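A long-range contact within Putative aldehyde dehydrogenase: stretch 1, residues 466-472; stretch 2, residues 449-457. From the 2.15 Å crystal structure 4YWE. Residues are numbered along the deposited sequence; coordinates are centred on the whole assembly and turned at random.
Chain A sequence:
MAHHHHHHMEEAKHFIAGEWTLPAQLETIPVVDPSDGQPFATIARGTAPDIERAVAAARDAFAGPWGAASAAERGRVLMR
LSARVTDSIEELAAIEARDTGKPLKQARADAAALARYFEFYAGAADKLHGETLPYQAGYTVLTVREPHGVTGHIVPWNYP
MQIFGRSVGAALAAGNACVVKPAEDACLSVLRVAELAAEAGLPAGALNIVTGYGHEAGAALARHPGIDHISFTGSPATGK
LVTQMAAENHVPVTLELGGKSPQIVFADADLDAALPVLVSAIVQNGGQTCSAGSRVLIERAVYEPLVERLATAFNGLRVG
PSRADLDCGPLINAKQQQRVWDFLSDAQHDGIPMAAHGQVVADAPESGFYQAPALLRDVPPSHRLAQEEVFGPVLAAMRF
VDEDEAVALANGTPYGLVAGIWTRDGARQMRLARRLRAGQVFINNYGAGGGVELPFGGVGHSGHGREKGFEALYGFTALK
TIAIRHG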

# COMPACT_ATOMS: atom_id res chain seq x y z
N ARG A 466 -4.17 -1.03 -17.20
CA ARG A 466 -4.92 -2.07 -16.52
C ARG A 466 -6.31 -1.59 -16.10
O ARG A 466 -6.47 -0.47 -15.62
CB ARG A 466 -4.15 -2.56 -15.28
CG ARG A 466 -2.82 -3.23 -15.59
CD ARG A 466 -3.02 -4.56 -16.31
NE ARG A 466 -1.75 -5.21 -16.63
CZ ARG A 466 -1.08 -5.03 -17.77
NH1 ARG A 466 -1.56 -4.21 -18.70
NH2 ARG A 466 0.07 -5.66 -17.98
N GLU A 467 -7.30 -2.45 -16.30
CA GLU A 467 -8.65 -2.19 -15.80
C GLU A 467 -9.13 -3.42 -15.03
O GLU A 467 -8.40 -4.41 -14.93
CB GLU A 467 -9.60 -1.82 -16.93
CG GLU A 467 -9.19 -0.55 -17.67
CD GLU A 467 -10.34 0.14 -18.37
OE1 GLU A 467 -11.42 -0.47 -18.50
OE2 GLU A 467 -10.17 1.31 -18.79
N LYS A 468 -10.35 -3.34 -14.49
CA LYS A 468 -10.86 -4.28 -13.49
C LYS A 468 -10.04 -4.21 -12.20
O LYS A 468 -8.95 -3.63 -12.17
CB LYS A 468 -10.86 -5.73 -14.01
CG LYS A 468 -11.61 -5.97 -15.30
CD LYS A 468 -11.65 -7.45 -15.61
CE LYS A 468 -12.15 -7.73 -17.02
NZ LYS A 468 -12.19 -9.20 -17.30
N GLY A 469 -10.58 -4.79 -11.13
CA GLY A 469 -9.89 -4.80 -9.85
C GLY A 469 -9.68 -3.42 -9.25
O GLY A 469 -10.08 -2.41 -9.82
N PHE A 470 -9.04 -3.38 -8.08
CA PHE A 470 -8.77 -2.13 -7.40
C PHE A 470 -7.76 -1.29 -8.19
O PHE A 470 -7.83 -0.06 -8.20
CB PHE A 470 -8.24 -2.39 -5.99
CG PHE A 470 -8.31 -1.20 -5.08
CD1 PHE A 470 -7.30 -0.25 -5.08
CD2 PHE A 470 -9.39 -1.03 -4.22
CE1 PHE A 470 -7.36 0.85 -4.24
CE2 PHE A 470 -9.45 0.07 -3.38
CZ PHE A 470 -8.44 1.01 -3.39
N GLU A 471 -6.84 -1.98 -8.86
CA GLU A 471 -5.77 -1.34 -9.62
C GLU A 471 -6.29 -0.35 -10.67
O GLU A 471 -5.60 0.60 -11.04
CB GLU A 471 -4.91 -2.41 -10.30
CG GLU A 471 -3.72 -1.88 -11.09
CD GLU A 471 -2.56 -1.48 -10.20
OE1 GLU A 471 -2.63 -1.69 -8.98
OE2 GLU A 471 -1.56 -0.95 -10.74
N ALA A 472 -7.51 -0.58 -11.15
CA ALA A 472 -8.10 0.24 -12.20
C ALA A 472 -8.29 1.69 -11.76
O ALA A 472 -8.23 2.61 -12.58
CB ALA A 472 -9.42 -0.36 -12.65
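Stretch 2 449-457: GGGVELPFG

Stretch 2 runs antiparallel to stretch 1 as a loop without regular secondary structure, curled through Gly450 to Glu453 and extended from Leu454 to Phe456, and the CA register gives its direction: Arg466 lies nearest Gly457 (CA to CA 4.7 Å), Glu467 nearest Phe456 (5.1 Å), Lys468 nearest Pro455 (4.8 Å) and Gly469 nearest Glu453 (3.8 Å). Neither segment forms a regular strand, yet Glu467 and Phe456 make a single antiparallel bridge. Its two bonds are reciprocal: Glu467 N donates to Phe456 O at 2.7 Å and 171°, and Phe456 N donates to Glu467 O at a very short 2.5 Å and 162°. Beyond it, Gly469 N bonds to Val452 O at 2.6 Å.

Lys468 covers the most surface. Its CA-to-CB bond points toward stretch 2, and the side chain, m at chi1 and t thereafter, is extended across it. Lys468 CB lies 3.2 Å from Leu454 O, while Lys468 CD lies 3.3 Å from Gly451 O and 3.6 Å from Phe456 CB. The amine ends over the face of the Phe456 ring, with Lys468 NZ 4.3 Å from the centroid of the Phe456 ring and 27° off the normal, a cation-pi geometry. A water links the same amine to the loop, accepting from Lys468 NZ at 3.2 Å and donating to Gly451 O at 2.9 Å.

Phe456 therefore engages stretch 1 through both its backbone and its ring. Pro455, the next largest contributor on stretch 2, sets its CA 3.3 Å from Glu467 O in a CA-H...O contact and its CG 3.8 Å from Glu471 CB.

At Gly469 the backbones approach closely: its CA is 3.4 Å from Glu453 O. An ideal CB there would fall 2.7 Å from Glu453 O, a clash, and the positive phi of 63° independently favours glycine.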

# COMPACT_ATOMS: atom_id res chain seq x y z
N GLY A 449 -14.15 -16.10 -13.29
CA GLY A 449 -15.43 -15.44 -13.46
C GLY A 449 -15.92 -14.72 -12.22
O GLY A 449 -16.01 -15.31 -11.14
N GLY A 450 -16.22 -13.43 -12.36
CA GLY A 450 -16.07 -12.75 -13.63
C GLY A 450 -14.72 -12.07 -13.76
O GLY A 450 -14.46 -11.34 -14.72
N GLY A 451 -13.86 -12.31 -12.77
CA GLY A 451 -12.55 -11.68 -12.74
C GLY A 451 -12.65 -10.19 -12.50
O GLY A 451 -11.82 -9.42 -12.97
N VAL A 452 -13.68 -9.79 -11.76
CA VAL A 452 -13.92 -8.39 -11.46
C VAL A 452 -12.78 -7.82 -10.62
O VAL A 452 -12.35 -6.69 -10.81
CB VAL A 452 -15.28 -8.20 -10.75
CG1 VAL A 452 -15.39 -6.82 -10.13
CG2 VAL A 452 -16.42 -8.45 -11.72
N GLU A 453 -12.28 -8.64 -9.69
CA GLU A 453 -11.21 -8.22 -8.79
C GLU A 453 -9.83 -8.34 -9.43
O GLU A 453 -8.84 -7.87 -8.88
CB GLU A 453 -11.25 -9.04 -7.50
CG GLU A 453 -12.58 -9.00 -6.75
CD GLU A 453 -13.55 -10.08 -7.20
OE1 GLU A 453 -13.49 -10.49 -8.37
OE2 GLU A 453 -14.37 -10.51 -6.36
N LEU A 454 -9.77 -8.98 -10.60
CA LEU A 454 -8.49 -9.27 -11.24
C LEU A 454 -8.13 -8.22 -12.28
O LEU A 454 -8.81 -8.11 -13.31
CB LEU A 454 -8.52 -10.65 -11.89
CG LEU A 454 -9.11 -11.79 -11.06
CD1 LEU A 454 -9.03 -13.10 -11.82
CD2 LEU A 454 -8.40 -11.90 -9.72
N PRO A 455 -7.07 -7.43 -12.02
CA PRO A 455 -6.61 -6.41 -12.96
C PRO A 455 -6.35 -7.00 -14.35
O PRO A 455 -5.65 -8.01 -14.48
CB PRO A 455 -5.31 -5.91 -12.32
CG PRO A 455 -5.52 -6.14 -10.86
CD PRO A 455 -6.26 -7.45 -10.79
N PHE A 456 -6.92 -6.37 -15.37
CA PHE A 456 -6.94 -6.91 -16.72
C PHE A 456 -6.30 -5.93 -17.69
O PHE A 456 -6.55 -4.73 -17.63
CB PHE A 456 -8.38 -7.22 -17.13
CG PHE A 456 -8.50 -7.93 -18.45
CD1 PHE A 456 -8.47 -9.31 -18.52
CD2 PHE A 456 -8.68 -7.21 -19.62
CE1 PHE A 456 -8.60 -9.97 -19.73
CE2 PHE A 456 -8.81 -7.86 -20.84
CZ PHE A 456 -8.77 -9.24 -20.89
N GLY A 457 -5.46 -6.45 -18.58
CA GLY A 457 -4.77 -5.62 -19.56
C GLY A 457 -3.68 -6.39 -20.28
O GLY A 457 -3.29 -7.47 -19.85
O HOH W 1 -10.39 -10.77 -15.15
O HOH W 2 -8.45 -5.94 -6.94